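Local coordinates for protein LBCATS-a (Synthetic construct, PDB 5EY5) that binds sn-glycerol-3-phosphate and probably splits indole-3-glycerol phosphate into indole and glyceraldehyde 3-phosphate, as tryptophan synthase alpha chains do, at residues Phe22-Asp27 with Pro62-Ala67; Ser234-Arg239 with Arg254-Glu259; Ala18-Ile23 with Ile47-Ile52; Pro28-Thr33 with Asp79-Met84; Tyr175-Thr180 with Val210-Ser215. All blocks are in the same frame, centred on the assembly; numbering follows the deposited sequence.

Contact 1 (Phe22-Asp27 with Pro62-Ala67)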
# COMPACT_ATOMS: atom_id res chain seq x y z
N PHE A 22 13.69 29.87 -38.63
CA PHE A 22 12.86 28.69 -38.43
C PHE A 22 11.47 29.10 -37.97
O PHE A 22 11.35 29.85 -36.99
CB PHE A 22 13.48 27.76 -37.38
CG PHE A 22 12.52 26.72 -36.85
CD1 PHE A 22 12.52 25.44 -37.38
CD2 PHE A 22 11.62 27.02 -35.84
CE1 PHE A 22 11.63 24.48 -36.90
CE2 PHE A 22 10.73 26.09 -35.39
CZ PHE A 22 10.73 24.81 -35.91
N ILE A 23 10.42 28.60 -38.64
CA ILE A 23 9.07 28.64 -38.08
C ILE A 23 8.47 27.25 -38.12
O ILE A 23 8.84 26.40 -38.94
CB ILE A 23 8.13 29.62 -38.82
CG1 ILE A 23 8.04 29.25 -40.31
CG2 ILE A 23 8.56 31.07 -38.58
CD1 ILE A 23 7.03 30.07 -41.06
N THR A 24 7.51 27.02 -37.23
CA THR A 24 6.73 25.78 -37.25
C THR A 24 5.65 25.88 -38.31
O THR A 24 4.86 26.82 -38.31
CB THR A 24 6.11 25.51 -35.88
OG1 THR A 24 7.14 25.27 -34.91
CG2 THR A 24 5.15 24.30 -35.93
N ALA A 25 5.58 24.89 -39.20
CA ALA A 25 4.55 24.90 -40.22
C ALA A 25 3.18 24.62 -39.61
O ALA A 25 3.02 23.66 -38.83
CB ALA A 25 4.85 23.88 -41.32
N GLY A 26 2.18 25.43 -39.98
CA GLY A 26 0.83 25.28 -39.46
C GLY A 26 0.57 26.00 -38.16
O GLY A 26 -0.50 25.79 -37.56
N ASP A 27 1.49 26.83 -37.69
CA ASP A 27 1.27 27.62 -36.49
C ASP A 27 1.22 29.10 -36.84
O ASP A 27 2.24 29.67 -37.23
CB ASP A 27 2.38 27.38 -35.48
CG ASP A 27 2.41 28.43 -34.39
OD1 ASP A 27 1.33 28.74 -33.84
OD2 ASP A 27 3.51 28.96 -34.09
N PRO A 62 10.28 24.91 -24.61
CA PRO A 62 8.83 25.14 -24.47
C PRO A 62 8.20 25.94 -25.60
O PRO A 62 7.08 25.63 -26.02
CB PRO A 62 8.72 25.89 -23.13
CG PRO A 62 10.00 25.56 -22.40
CD PRO A 62 11.04 25.42 -23.45
N THR A 63 8.87 26.98 -26.09
CA THR A 63 8.33 27.80 -27.17
C THR A 63 7.93 26.96 -28.37
O THR A 63 6.80 27.04 -28.87
CB THR A 63 9.36 28.83 -27.59
OG1 THR A 63 9.75 29.59 -26.45
CG2 THR A 63 8.78 29.75 -28.66
N ILE A 64 8.87 26.18 -28.88
CA ILE A 64 8.59 25.41 -30.08
C ILE A 64 7.72 24.20 -29.77
O ILE A 64 7.00 23.72 -30.65
CB ILE A 64 9.92 25.06 -30.76
CG1 ILE A 64 10.51 26.36 -31.33
CG2 ILE A 64 9.73 24.01 -31.87
CD1 ILE A 64 11.88 26.26 -31.89
N GLN A 65 7.77 23.69 -28.52
CA GLN A 65 6.80 22.68 -28.08
C GLN A 65 5.38 23.19 -28.24
O GLN A 65 4.50 22.46 -28.70
CB GLN A 65 7.03 22.32 -26.60
CG GLN A 65 8.29 21.53 -26.25
CD GLN A 65 8.53 21.51 -24.74
OE1 GLN A 65 7.59 21.53 -23.95
NE2 GLN A 65 9.81 21.50 -24.34
N ARG A 66 5.13 24.42 -27.77
CA ARG A 66 3.80 25.02 -27.86
C ARG A 66 3.40 25.28 -29.30
O ARG A 66 2.23 25.14 -29.65
CB ARG A 66 3.74 26.32 -27.06
CG ARG A 66 4.00 26.14 -25.58
CD ARG A 66 3.69 27.38 -24.76
NE ARG A 66 4.53 28.52 -25.10
CZ ARG A 66 5.70 28.78 -24.53
NH1 ARG A 66 6.18 27.96 -23.61
NH2 ARG A 66 6.40 29.85 -24.90
N ALA A 67 4.34 25.74 -30.14
CA ALA A 67 4.02 25.93 -31.55
C ALA A 67 3.62 24.60 -32.20
O ALA A 67 2.65 24.55 -32.96
CB ALA A 67 5.20 26.57 -32.28
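No hydrogen bond links Phe22-Asp27 to Pro62-Ala67; the two are held by packing between buried side chains. The apolar part is a tip-to-tip meeting of Phe22 and Ile64. With CG anti to its backbone N (chi1 165°), Phe22 is turned so that CE2, at the rim of its ring, comes to 3.7 Å from Ile64 CD1. Ile64 reaches across through CG1, while its CG2 branch passes Thr24 OG1 at 4.2 Å. Both residues suit this buried place because they are apolar and bring no polar group that would need a partner.

A second kind of contact sets polar side chains against a methyl group. Ala67 CB projects between two oxygens, 3.5 Å from Thr24 OG1 and 3.4 Å from Asp27 OD2. An alanine lets strand and loop come this close to the helix. Asp27 takes its main polar partner from outside the pair, in a salt bridge to Arg70, one turn beyond Ala67 on the same helix.

Backbone geometry brings Asp27 round to the helix. Thr24 to Asp27 form a type II beta turn, closed by a weak bond from Asp27 N to Thr24 O. Gly26 stands in its third position with a positive phi of 87°, where a side chain would collide with the preceding carbonyl oxygen.

Strand 22-24 and helix 62-67 run at 41° to each other, their axes 9.1 Å apart. Ile64 also touches the bound sn-glycerol-3-phosphate, so the contact forms part of the wall of the pocket at the C-terminal end of the strands, where TIM barrels carry their active sites.

Contact 2 (Ser234-Arg239 with Arg254-Glu259). With G3P (sn-glycerol-3-phosphate), chain E.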
# COMPACT_ATOMS: atom_id res chain seq x y z
N SER A 234 13.16 30.04 -32.05
CA SER A 234 12.29 30.36 -30.92
C SER A 234 11.92 31.84 -30.89
O SER A 234 10.76 32.19 -30.66
CB SER A 234 12.95 29.94 -29.61
OG SER A 234 12.78 28.54 -29.42
N ALA A 235 12.89 32.72 -31.14
CA ALA A 235 12.59 34.14 -31.02
C ALA A 235 11.55 34.58 -32.04
O ALA A 235 10.77 35.49 -31.76
CB ALA A 235 13.87 34.96 -31.16
N ILE A 236 11.54 33.97 -33.23
CA ILE A 236 10.55 34.33 -34.24
C ILE A 236 9.20 33.72 -33.90
O ILE A 236 8.15 34.35 -34.06
CB ILE A 236 11.01 33.88 -35.63
CG1 ILE A 236 12.29 34.60 -36.04
CG2 ILE A 236 9.87 34.08 -36.65
CD1 ILE A 236 12.91 34.06 -37.32
N VAL A 237 9.22 32.47 -33.43
CA VAL A 237 8.00 31.80 -33.02
C VAL A 237 7.33 32.54 -31.87
O VAL A 237 6.09 32.54 -31.77
CB VAL A 237 8.32 30.34 -32.64
CG1 VAL A 237 7.11 29.73 -31.96
CG2 VAL A 237 8.69 29.56 -33.88
N LYS A 238 8.11 33.15 -30.98
CA LYS A 238 7.51 33.96 -29.92
C LYS A 238 6.64 35.06 -30.52
O LYS A 238 5.51 35.32 -30.05
CB LYS A 238 8.59 34.59 -29.04
CG LYS A 238 9.64 33.65 -28.52
CD LYS A 238 10.15 34.12 -27.15
CE LYS A 238 11.60 33.72 -26.92
NZ LYS A 238 12.54 34.57 -27.72
N ARG A 239 7.14 35.73 -31.55
CA ARG A 239 6.37 36.83 -32.10
C ARG A 239 5.10 36.33 -32.77
O ARG A 239 4.07 37.01 -32.74
CB ARG A 239 7.22 37.63 -33.07
CG ARG A 239 7.98 38.72 -32.35
CD ARG A 239 9.47 38.61 -32.55
NE ARG A 239 10.14 39.66 -31.78
CZ ARG A 239 11.04 39.43 -30.84
NH1 ARG A 239 11.41 38.18 -30.56
NH2 ARG A 239 11.59 40.45 -30.19
N ARG A 254 7.97 40.23 -39.69
CA ARG A 254 8.74 40.95 -40.70
C ARG A 254 9.64 42.00 -40.06
O ARG A 254 10.80 42.15 -40.46
CB ARG A 254 7.82 41.60 -41.73
CG ARG A 254 8.57 42.12 -42.94
CD ARG A 254 7.70 42.87 -43.95
NE ARG A 254 6.39 43.24 -43.42
CZ ARG A 254 5.24 42.70 -43.82
NH1 ARG A 254 5.24 41.77 -44.77
NH2 ARG A 254 4.09 43.11 -43.29
N GLU A 255 9.13 42.74 -39.08
CA GLU A 255 9.94 43.77 -38.45
C GLU A 255 11.10 43.16 -37.69
O GLU A 255 12.24 43.64 -37.80
CB GLU A 255 9.07 44.63 -37.52
N PHE A 256 10.85 42.08 -36.94
CA PHE A 256 11.92 41.44 -36.19
C PHE A 256 12.98 40.89 -37.12
O PHE A 256 14.19 41.06 -36.89
CB PHE A 256 11.36 40.34 -35.29
CG PHE A 256 12.40 39.65 -34.44
CD1 PHE A 256 12.60 38.28 -34.54
CD2 PHE A 256 13.17 40.37 -33.55
CE1 PHE A 256 13.57 37.65 -33.77
CE2 PHE A 256 14.13 39.74 -32.77
CZ PHE A 256 14.33 38.38 -32.88
N VAL A 257 12.56 40.21 -38.19
CA VAL A 257 13.51 39.57 -39.08
C VAL A 257 14.27 40.60 -39.90
O VAL A 257 15.39 40.33 -40.35
CB VAL A 257 12.79 38.53 -39.94
CG1 VAL A 257 13.69 38.03 -41.07
CG2 VAL A 257 12.34 37.37 -39.06
N ARG A 258 13.72 41.78 -40.10
CA ARG A 258 14.49 42.82 -40.76
C ARG A 258 15.62 43.31 -39.84
O ARG A 258 16.73 43.59 -40.31
CB ARG A 258 13.58 43.97 -41.18
N GLU A 259 15.35 43.41 -38.54
CA GLU A 259 16.42 43.70 -37.58
C GLU A 259 17.49 42.62 -37.64
O GLU A 259 18.69 42.91 -37.65
CB GLU A 259 15.86 43.79 -36.16
CG GLU A 259 14.77 44.81 -35.94
CD GLU A 259 14.17 44.70 -34.55
OE1 GLU A 259 12.94 44.83 -34.41
OE2 GLU A 259 14.94 44.45 -33.59
O1 G3P E . 16.61 25.38 -36.16
C1 G3P E . 16.01 25.07 -34.94
C2 G3P E . 15.60 26.35 -34.20
O2 G3P E . 14.69 25.97 -33.21
C3 G3P E . 16.82 27.08 -33.60
O1P G3P E . 16.85 27.03 -32.20
O4P G3P E . 14.65 28.02 -31.35
O2P G3P E . 16.68 28.28 -29.89
O3P G3P E . 16.52 29.57 -31.96
P G3P E . 16.15 28.25 -31.32
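The phosphate-binding helix of this TIM barrel, 234-241, packs against helix 249-263; the segments 234-239 and 254-259 run nearly antiparallel, at 155°, with axes 10.2 Å apart. At the first turn Ser234 grips one phosphate oxygen of sn-glycerol-3-phosphate twice: O4P accepts from Ser234 N at 2.6 Å and from Ser234 OG at 2.7 Å. The positive end of the helix dipole would favour the phosphate charge here.

Further along, Phe256 fills the interface. Its CG lies anti to the backbone N, which places the ring against the other helix. The guanidinium of Arg239 lies flat over one face, planes 7° apart, with CZ 3.7 Å from the ring centroid in a cation-pi stack. Arg239 bends at chi2 to get there, and NH1, with the acceptor in the guanidinium plane, bonds to Ala235 O at 3.0 Å, one turn back, so the group is fixed in rotation. An alanine at Arg239 would remove the guanidinium and would probably leave one face of Phe256 less well packed.

Small and branched residues suit the rest of the ring: Ala235 CB meets Phe256 CE1 at 3.8 Å, and Ile236 CG1 sits at the ring edge. Ile236 CD1 crosses to Val257 CG2 at 3.8 Å. Beyond the pair, Ile236 also rests on Pro21 and Ile23 of strand 18-24, Val257 on Leu19 and on Leu40 of helix 30-42, while Val237 touches helix 62-73.

Contact 3 (Ala18-Ile23 with Ile47-Ile52). With G3P (sn-glycerol-3-phosphate), chain E.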
# COMPACT_ATOMS: atom_id res chain seq x y z
N ALA A 18 24.51 33.91 -44.16
CA ALA A 18 23.16 33.38 -44.31
C ALA A 18 22.36 33.60 -43.03
O ALA A 18 22.80 33.25 -41.93
CB ALA A 18 23.19 31.88 -44.63
N LEU A 19 21.18 34.21 -43.19
CA LEU A 19 20.17 34.28 -42.14
C LEU A 19 19.14 33.19 -42.41
O LEU A 19 18.55 33.14 -43.49
CB LEU A 19 19.49 35.65 -42.11
CG LEU A 19 18.21 35.73 -41.27
CD1 LEU A 19 18.56 35.51 -39.81
CD2 LEU A 19 17.54 37.08 -41.46
N ILE A 20 18.94 32.32 -41.43
CA ILE A 20 18.12 31.13 -41.63
C ILE A 20 17.01 31.14 -40.59
O ILE A 20 17.23 30.64 -39.48
CB ILE A 20 18.96 29.85 -41.54
CG1 ILE A 20 20.16 29.91 -42.50
CG2 ILE A 20 18.09 28.62 -41.74
CD1 ILE A 20 21.32 29.01 -42.11
N PRO A 21 15.84 31.69 -40.88
CA PRO A 21 14.75 31.64 -39.90
C PRO A 21 14.12 30.25 -39.83
O PRO A 21 14.03 29.54 -40.84
CB PRO A 21 13.75 32.69 -40.40
CG PRO A 21 14.04 32.86 -41.86
CD PRO A 21 15.52 32.59 -42.02
N PHE A 22 13.69 29.87 -38.63
CA PHE A 22 12.86 28.69 -38.43
C PHE A 22 11.47 29.10 -37.97
O PHE A 22 11.35 29.85 -36.99
CB PHE A 22 13.48 27.76 -37.38
CG PHE A 22 12.52 26.72 -36.85
CD1 PHE A 22 12.52 25.44 -37.38
CD2 PHE A 22 11.62 27.02 -35.84
CE1 PHE A 22 11.63 24.48 -36.90
CE2 PHE A 22 10.73 26.09 -35.39
CZ PHE A 22 10.73 24.81 -35.91
N ILE A 23 10.42 28.60 -38.64
CA ILE A 23 9.07 28.64 -38.08
C ILE A 23 8.47 27.25 -38.12
O ILE A 23 8.84 26.40 -38.94
CB ILE A 23 8.13 29.62 -38.82
CG1 ILE A 23 8.04 29.25 -40.31
CG2 ILE A 23 8.56 31.07 -38.58
CD1 ILE A 23 7.03 30.07 -41.06
N ILE A 47 17.66 31.04 -46.32
CA ILE A 47 17.16 29.68 -46.26
C ILE A 47 16.07 29.70 -45.21
O ILE A 47 16.19 30.41 -44.21
CB ILE A 47 18.25 28.66 -45.89
CG1 ILE A 47 19.40 28.70 -46.90
CG2 ILE A 47 17.63 27.26 -45.72
CD1 ILE A 47 20.69 27.99 -46.42
N ILE A 48 15.01 28.94 -45.44
CA ILE A 48 13.90 28.88 -44.50
C ILE A 48 13.78 27.46 -44.00
O ILE A 48 13.68 26.52 -44.80
CB ILE A 48 12.59 29.36 -45.14
CG1 ILE A 48 12.65 30.86 -45.38
CG2 ILE A 48 11.41 28.95 -44.24
CD1 ILE A 48 11.59 31.38 -46.29
N GLU A 49 13.83 27.31 -42.67
CA GLU A 49 13.51 26.06 -42.01
C GLU A 49 12.03 26.05 -41.65
O GLU A 49 11.53 26.98 -41.02
CB GLU A 49 14.36 25.87 -40.75
CG GLU A 49 15.83 25.64 -41.02
CD GLU A 49 16.65 25.51 -39.74
OE1 GLU A 49 17.89 25.53 -39.83
OE2 GLU A 49 16.05 25.37 -38.65
N LEU A 50 11.35 24.98 -42.05
CA LEU A 50 9.96 24.74 -41.69
C LEU A 50 9.92 23.54 -40.75
O LEU A 50 10.34 22.44 -41.12
CB LEU A 50 9.09 24.48 -42.92
CG LEU A 50 8.81 25.73 -43.77
CD1 LEU A 50 8.04 25.37 -45.05
CD2 LEU A 50 8.04 26.75 -42.96
N GLY A 51 9.42 23.75 -39.53
CA GLY A 51 9.29 22.66 -38.58
C GLY A 51 8.04 21.85 -38.86
O GLY A 51 6.94 22.40 -38.93
N ILE A 52 8.22 20.55 -39.06
CA ILE A 52 7.09 19.63 -39.20
C ILE A 52 6.66 19.23 -37.80
O ILE A 52 7.48 18.64 -37.05
CB ILE A 52 7.45 18.40 -40.04
CG1 ILE A 52 7.97 18.82 -41.42
CG2 ILE A 52 6.25 17.47 -40.15
CD1 ILE A 52 7.21 19.94 -42.06
O1 G3P E . 16.61 25.38 -36.16
C1 G3P E . 16.01 25.07 -34.94
C2 G3P E . 15.60 26.35 -34.20
O2 G3P E . 14.69 25.97 -33.21
C3 G3P E . 16.82 27.08 -33.60
O1P G3P E . 16.85 27.03 -32.20
O4P G3P E . 14.65 28.02 -31.35
O2P G3P E . 16.68 28.28 -29.89
O3P G3P E . 16.52 29.57 -31.96
P G3P E . 16.15 28.25 -31.32
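Glu49 turns CG anti to its carbonyl carbon (chi1 -69°) and then runs extended, so that its carboxylate reaches into the barrel, where OE2 accepts a hydrogen bond from O1 of sn-glycerol-3-phosphate at 2.6 Å. The other oxygen, OE1, is buried and has no polar partner in the model; it lies 3.6 Å from Ile20 CG2. Burial of OE1 without a partner would probably raise the carboxylate's pKa, an effect the bond to OE2 would partly offset. Phe22 stands beside Glu49 on the same face of the sheet, its ring turned nearly perpendicular to the carboxylate, and the ligand's O2 hangs over one ring face. The ring's CE1 presses to 3.4 Å from Gly51 CA, where any CB would clash with the ring.

On the outer face Ile23 puts CG1 in the crowded position (chi1 58°) and lies alongside Leu50, CG1 to CD2 3.6 Å; both are apolar, as the helix layer demands.

Three backbone bonds hold the strands: Glu49 N to Pro21 O, 2.9 Å; Ile23 N to Glu49 O, 3.1 Å; and Gly51 N to Ile23 O, 2.8 Å. Pro21 has no N-H to give and serves as an acceptor. Joined through helix 30-42, these neighbouring parallel strands form the first beta-alpha-beta unit of the TIM barrel.

Contact 4 (Pro28-Thr33 with Asp79-Met84)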
# COMPACT_ATOMS: atom_id res chain seq x y z
N PRO A 28 0.05 29.74 -36.70
CA PRO A 28 -1.23 29.23 -36.19
C PRO A 28 -2.05 28.42 -37.21
O PRO A 28 -2.95 27.70 -36.81
CB PRO A 28 -1.98 30.52 -35.83
CG PRO A 28 -1.50 31.49 -36.84
CD PRO A 28 -0.04 31.18 -37.04
N ASP A 29 -1.74 28.54 -38.50
CA ASP A 29 -2.35 27.69 -39.51
C ASP A 29 -1.51 27.81 -40.77
O ASP A 29 -0.63 28.68 -40.86
CB ASP A 29 -3.82 28.05 -39.77
CG ASP A 29 -3.99 29.49 -40.23
OD1 ASP A 29 -3.14 29.99 -40.99
OD2 ASP A 29 -4.99 30.13 -39.84
N LEU A 30 -1.79 26.95 -41.76
CA LEU A 30 -0.87 26.84 -42.90
C LEU A 30 -0.96 28.04 -43.83
O LEU A 30 0.05 28.44 -44.43
CB LEU A 30 -1.15 25.55 -43.67
CG LEU A 30 -0.41 24.32 -43.14
CD1 LEU A 30 -0.78 23.07 -43.95
CD2 LEU A 30 1.11 24.55 -43.15
N GLU A 31 -2.16 28.63 -43.97
CA GLU A 31 -2.27 29.88 -44.71
C GLU A 31 -1.37 30.95 -44.10
O GLU A 31 -0.71 31.71 -44.83
CB GLU A 31 -3.72 30.35 -44.74
CG GLU A 31 -3.90 31.87 -44.88
CD GLU A 31 -3.28 32.45 -46.15
OE1 GLU A 31 -2.92 33.65 -46.15
OE2 GLU A 31 -3.16 31.72 -47.16
N THR A 32 -1.30 31.02 -42.77
CA THR A 32 -0.46 32.01 -42.14
C THR A 32 1.02 31.67 -42.30
O THR A 32 1.85 32.57 -42.42
CB THR A 32 -0.83 32.15 -40.66
OG1 THR A 32 -2.22 32.51 -40.56
CG2 THR A 32 0.01 33.24 -39.98
N THR A 33 1.35 30.37 -42.30
CA THR A 33 2.71 29.95 -42.59
C THR A 33 3.15 30.44 -43.96
O THR A 33 4.24 31.01 -44.11
CB THR A 33 2.83 28.42 -42.53
OG1 THR A 33 2.34 27.93 -41.28
CG2 THR A 33 4.28 28.01 -42.72
N ASP A 79 1.60 15.76 -45.55
CA ASP A 79 1.00 16.01 -46.86
C ASP A 79 0.55 17.46 -47.02
O ASP A 79 0.64 18.02 -48.12
CB ASP A 79 -0.20 15.08 -47.08
CG ASP A 79 0.23 13.67 -47.47
OD1 ASP A 79 1.18 13.53 -48.27
OD2 ASP A 79 -0.39 12.70 -46.97
N LYS A 80 0.08 18.09 -45.94
CA LYS A 80 -0.40 19.47 -46.03
C LYS A 80 0.76 20.47 -46.14
O LYS A 80 0.64 21.49 -46.82
CB LYS A 80 -1.28 19.80 -44.82
CG LYS A 80 -2.70 19.24 -44.91
CD LYS A 80 -3.44 19.37 -43.59
CE LYS A 80 -4.80 18.70 -43.64
NZ LYS A 80 -5.44 18.61 -42.29
N VAL A 81 1.87 20.21 -45.47
CA VAL A 81 3.02 21.10 -45.62
C VAL A 81 3.62 20.96 -47.02
O VAL A 81 4.01 21.95 -47.64
CB VAL A 81 4.04 20.85 -44.50
CG1 VAL A 81 5.13 21.97 -44.48
CG2 VAL A 81 3.32 20.78 -43.15
N PHE A 82 3.64 19.73 -47.55
CA PHE A 82 4.04 19.51 -48.94
C PHE A 82 3.20 20.34 -49.91
O PHE A 82 3.73 20.96 -50.84
CB PHE A 82 3.94 18.02 -49.29
CG PHE A 82 5.10 17.20 -48.81
CD1 PHE A 82 6.40 17.66 -48.94
CD2 PHE A 82 4.89 15.95 -48.24
CE1 PHE A 82 7.47 16.89 -48.51
CE2 PHE A 82 5.96 15.18 -47.81
CZ PHE A 82 7.24 15.65 -47.93
N GLU A 83 1.88 20.33 -49.74
CA GLU A 83 1.03 21.11 -50.63
C GLU A 83 1.32 22.60 -50.49
O GLU A 83 1.29 23.34 -51.48
CB GLU A 83 -0.45 20.81 -50.36
N MET A 84 1.58 23.05 -49.26
CA MET A 84 1.95 24.45 -49.07
C MET A 84 3.27 24.76 -49.76
O MET A 84 3.40 25.81 -50.41
CB MET A 84 2.04 24.76 -47.57
CG MET A 84 2.08 26.25 -47.26
SD MET A 84 3.26 26.60 -45.95
CE MET A 84 4.78 26.45 -46.89
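Leu30 carries the contact, its side chain laid across the helix 79-84. One branch, CD1, presses to 3.4 Å from Lys80 CB, tighter than usual for two carbons. The other, CD2, lies 4.4 Å from Val81 CG2 and 4.1 Å from Met84 SD. A leucine suits the spot because its fork can straddle neighbouring residues of the opposite helix. Met84 bends at chi2 and chi3, which carries its sulphur across Thr33, and SD rests 3.7 Å from Thr33 CG2; the unbranched, bent methionine chain is what lets the sulphur reach this methyl group. Lys80 lends only the foot of its chain to Leu30: from CG on it runs extended and away, and NZ bonds to Gly75 O.

Helices 30-42 and 78-91 both belong to the outer layer of the TIM barrel, and Leu50 of strand 48-51 lies beneath, touching both Thr33 and Met84.

Leu30 and Thr33 are positioned by the start of their own helix. Asp29 is its N-cap, and OD1 takes two bonds from Thr32: from the backbone N at 2.8 Å (153° at the hydrogen), nearly along the C-O axis, and from OG1 at 2.7 Å, from above the carboxylate plane. A short acidic chain can turn back on the helix end in this way. Before it, Pro28 follows a cis peptide bond, and Thr33 OG1 is bonded to Gly26 N in the turn that precedes the helix.

Contact 5 (Tyr175-Thr180 with Val210-Ser215). With G3P (sn-glycerol-3-phosphate), chain E.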
# COMPACT_ATOMS: atom_id res chain seq x y z
N TYR A 175 24.91 21.94 -39.02
CA TYR A 175 24.18 22.70 -38.01
C TYR A 175 24.96 22.60 -36.70
O TYR A 175 25.06 21.52 -36.11
CB TYR A 175 22.77 22.13 -37.90
CG TYR A 175 21.77 22.96 -37.12
CD1 TYR A 175 20.42 22.93 -37.45
CD2 TYR A 175 22.17 23.72 -36.03
CE1 TYR A 175 19.50 23.66 -36.72
CE2 TYR A 175 21.26 24.45 -35.31
CZ TYR A 175 19.94 24.42 -35.65
OH TYR A 175 19.05 25.17 -34.91
N CYS A 176 25.53 23.72 -36.27
CA CYS A 176 26.33 23.77 -35.04
C CYS A 176 25.40 24.21 -33.90
O CYS A 176 24.86 25.32 -33.92
CB CYS A 176 27.52 24.72 -35.22
SG CYS A 176 28.56 25.08 -33.78
N VAL A 177 25.18 23.31 -32.94
CA VAL A 177 24.31 23.59 -31.81
C VAL A 177 25.08 24.41 -30.78
O VAL A 177 26.09 23.95 -30.24
CB VAL A 177 23.78 22.30 -31.18
CG1 VAL A 177 22.78 22.60 -30.08
CG2 VAL A 177 23.18 21.43 -32.26
N SER A 178 24.63 25.64 -30.54
CA SER A 178 25.41 26.54 -29.70
C SER A 178 25.46 26.08 -28.25
O SER A 178 26.38 26.47 -27.52
CB SER A 178 24.85 27.95 -29.78
OG SER A 178 23.61 28.02 -29.08
N VAL A 179 24.51 25.26 -27.81
CA VAL A 179 24.39 24.90 -26.40
C VAL A 179 24.04 23.43 -26.28
O VAL A 179 23.23 22.91 -27.05
CB VAL A 179 23.31 25.75 -25.69
CG1 VAL A 179 21.99 25.63 -26.44
CG2 VAL A 179 23.15 25.29 -24.24
N THR A 180 24.62 22.77 -25.30
CA THR A 180 24.23 21.42 -25.00
C THR A 180 22.92 21.52 -24.24
O THR A 180 22.88 21.76 -23.04
CB THR A 180 25.31 20.67 -24.22
OG1 THR A 180 26.34 20.24 -25.11
CG2 THR A 180 24.74 19.45 -23.51
N VAL A 210 25.02 28.33 -37.16
CA VAL A 210 24.91 28.22 -35.71
C VAL A 210 23.48 28.53 -35.28
O VAL A 210 22.88 29.51 -35.74
CB VAL A 210 25.90 29.16 -35.00
CG1 VAL A 210 25.66 29.15 -33.50
CG2 VAL A 210 27.34 28.76 -35.34
N GLY A 211 22.92 27.68 -34.40
CA GLY A 211 21.56 27.82 -33.92
C GLY A 211 21.43 27.38 -32.47
O GLY A 211 22.38 26.89 -31.86
N PHE A 212 20.21 27.55 -31.94
CA PHE A 212 19.87 27.37 -30.53
C PHE A 212 20.19 28.63 -29.72
O PHE A 212 21.37 28.98 -29.54
CB PHE A 212 20.59 26.16 -29.91
CG PHE A 212 19.95 24.82 -30.20
CD1 PHE A 212 19.80 24.36 -31.51
CD2 PHE A 212 19.55 23.99 -29.15
CE1 PHE A 212 19.25 23.12 -31.78
CE2 PHE A 212 18.98 22.75 -29.41
CZ PHE A 212 18.83 22.31 -30.72
N GLY A 213 19.16 29.32 -29.24
CA GLY A 213 19.32 30.38 -28.27
C GLY A 213 19.42 31.79 -28.83
O GLY A 213 19.23 32.74 -28.08
N ILE A 214 19.70 31.95 -30.12
CA ILE A 214 19.95 33.29 -30.66
C ILE A 214 18.62 34.05 -30.69
O ILE A 214 17.76 33.76 -31.51
CB ILE A 214 20.59 33.22 -32.04
CG1 ILE A 214 21.73 32.21 -32.03
CG2 ILE A 214 21.10 34.60 -32.46
CD1 ILE A 214 21.91 31.50 -33.35
N SER A 215 18.47 35.05 -29.81
CA SER A 215 17.17 35.68 -29.62
C SER A 215 17.11 37.17 -29.94
O SER A 215 16.01 37.72 -29.99
CB SER A 215 16.70 35.47 -28.17
OG SER A 215 17.79 35.17 -27.32
O1 G3P E . 16.61 25.38 -36.16
C1 G3P E . 16.01 25.07 -34.94
C2 G3P E . 15.60 26.35 -34.20
O2 G3P E . 14.69 25.97 -33.21
C3 G3P E . 16.82 27.08 -33.60
O1P G3P E . 16.85 27.03 -32.20
O4P G3P E . 14.65 28.02 -31.35
O2P G3P E . 16.68 28.28 -29.89
O3P G3P E . 16.52 29.57 -31.96
P G3P E . 16.15 28.25 -31.32
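Phe212 begins at a CB lodged beside Val179 CG1, 3.8 Å away, with Ser178 OG close by. Its CG is anti to the carbonyl carbon, and from there the ring spreads over Val177: the CG1 methyl sits 3.5 Å from the ring centroid and 10° off the normal, a CH-pi contact over the centre of the face. CD2 meets this methyl and Val179 CG1 as well. On the other side CD1 runs on to Tyr175 OH at 3.6 Å, which lies near the ring plane at its edge, and CE1 passes the same hydroxyl. An alanine at Phe212 would remove this ring and would probably loosen the placement of Tyr175 and the wall of the pocket.

The backbone sets the ring up. Gly211 N bonds to Cys176 O at 3.1 Å and Ser178 N to Gly211 O at 2.9 Å, pairing the parallel strands of the barrel. Gly211 must lack a side chain, since a CB there would strike Tyr175 OH. Phe212 then takes a positive phi (83°), and its carbonyl oxygen accepts a very short bond of 2.5 Å from Ser178 OG, on a lone pair in the carbonyl plane.

Polar groups of both segments end on sn-glycerol-3-phosphate: Tyr175 OH gives its proton to O1 at 2.7 Å, in the plane of its ring, and Gly213 N bonds to the phosphate O2P at 2.8 Å. The contact thus holds both ends of the ligand, hydroxyl and phosphate, while the Phe212 ring lies beside O1P, the ester oxygen joining them.

Overall arrangement
All five contacts belong to one eight-stranded TIM barrel. The centre of contact 3 lies about 4 Å from that of the chain; it shares Phe22 and Ile23 with contact 1, and its segments alternate along the chain with those of contact 4, because helix 30-42 connects its two strands. Contact 5 pairs strands 174-177 and 208-211 of the same sheet, its centre about 13 Å from that of contact 3; contact 2, last in the chain, packs against strand 18-24. Contacts 2, 3 and 5 all bond sn-glycerol-3-phosphate and Ile64 of contact 1 lines its pocket, so residues far apart in sequence build one site. Contact 4, about 26 Å between centres from contact 5, belongs to the outer helical layer.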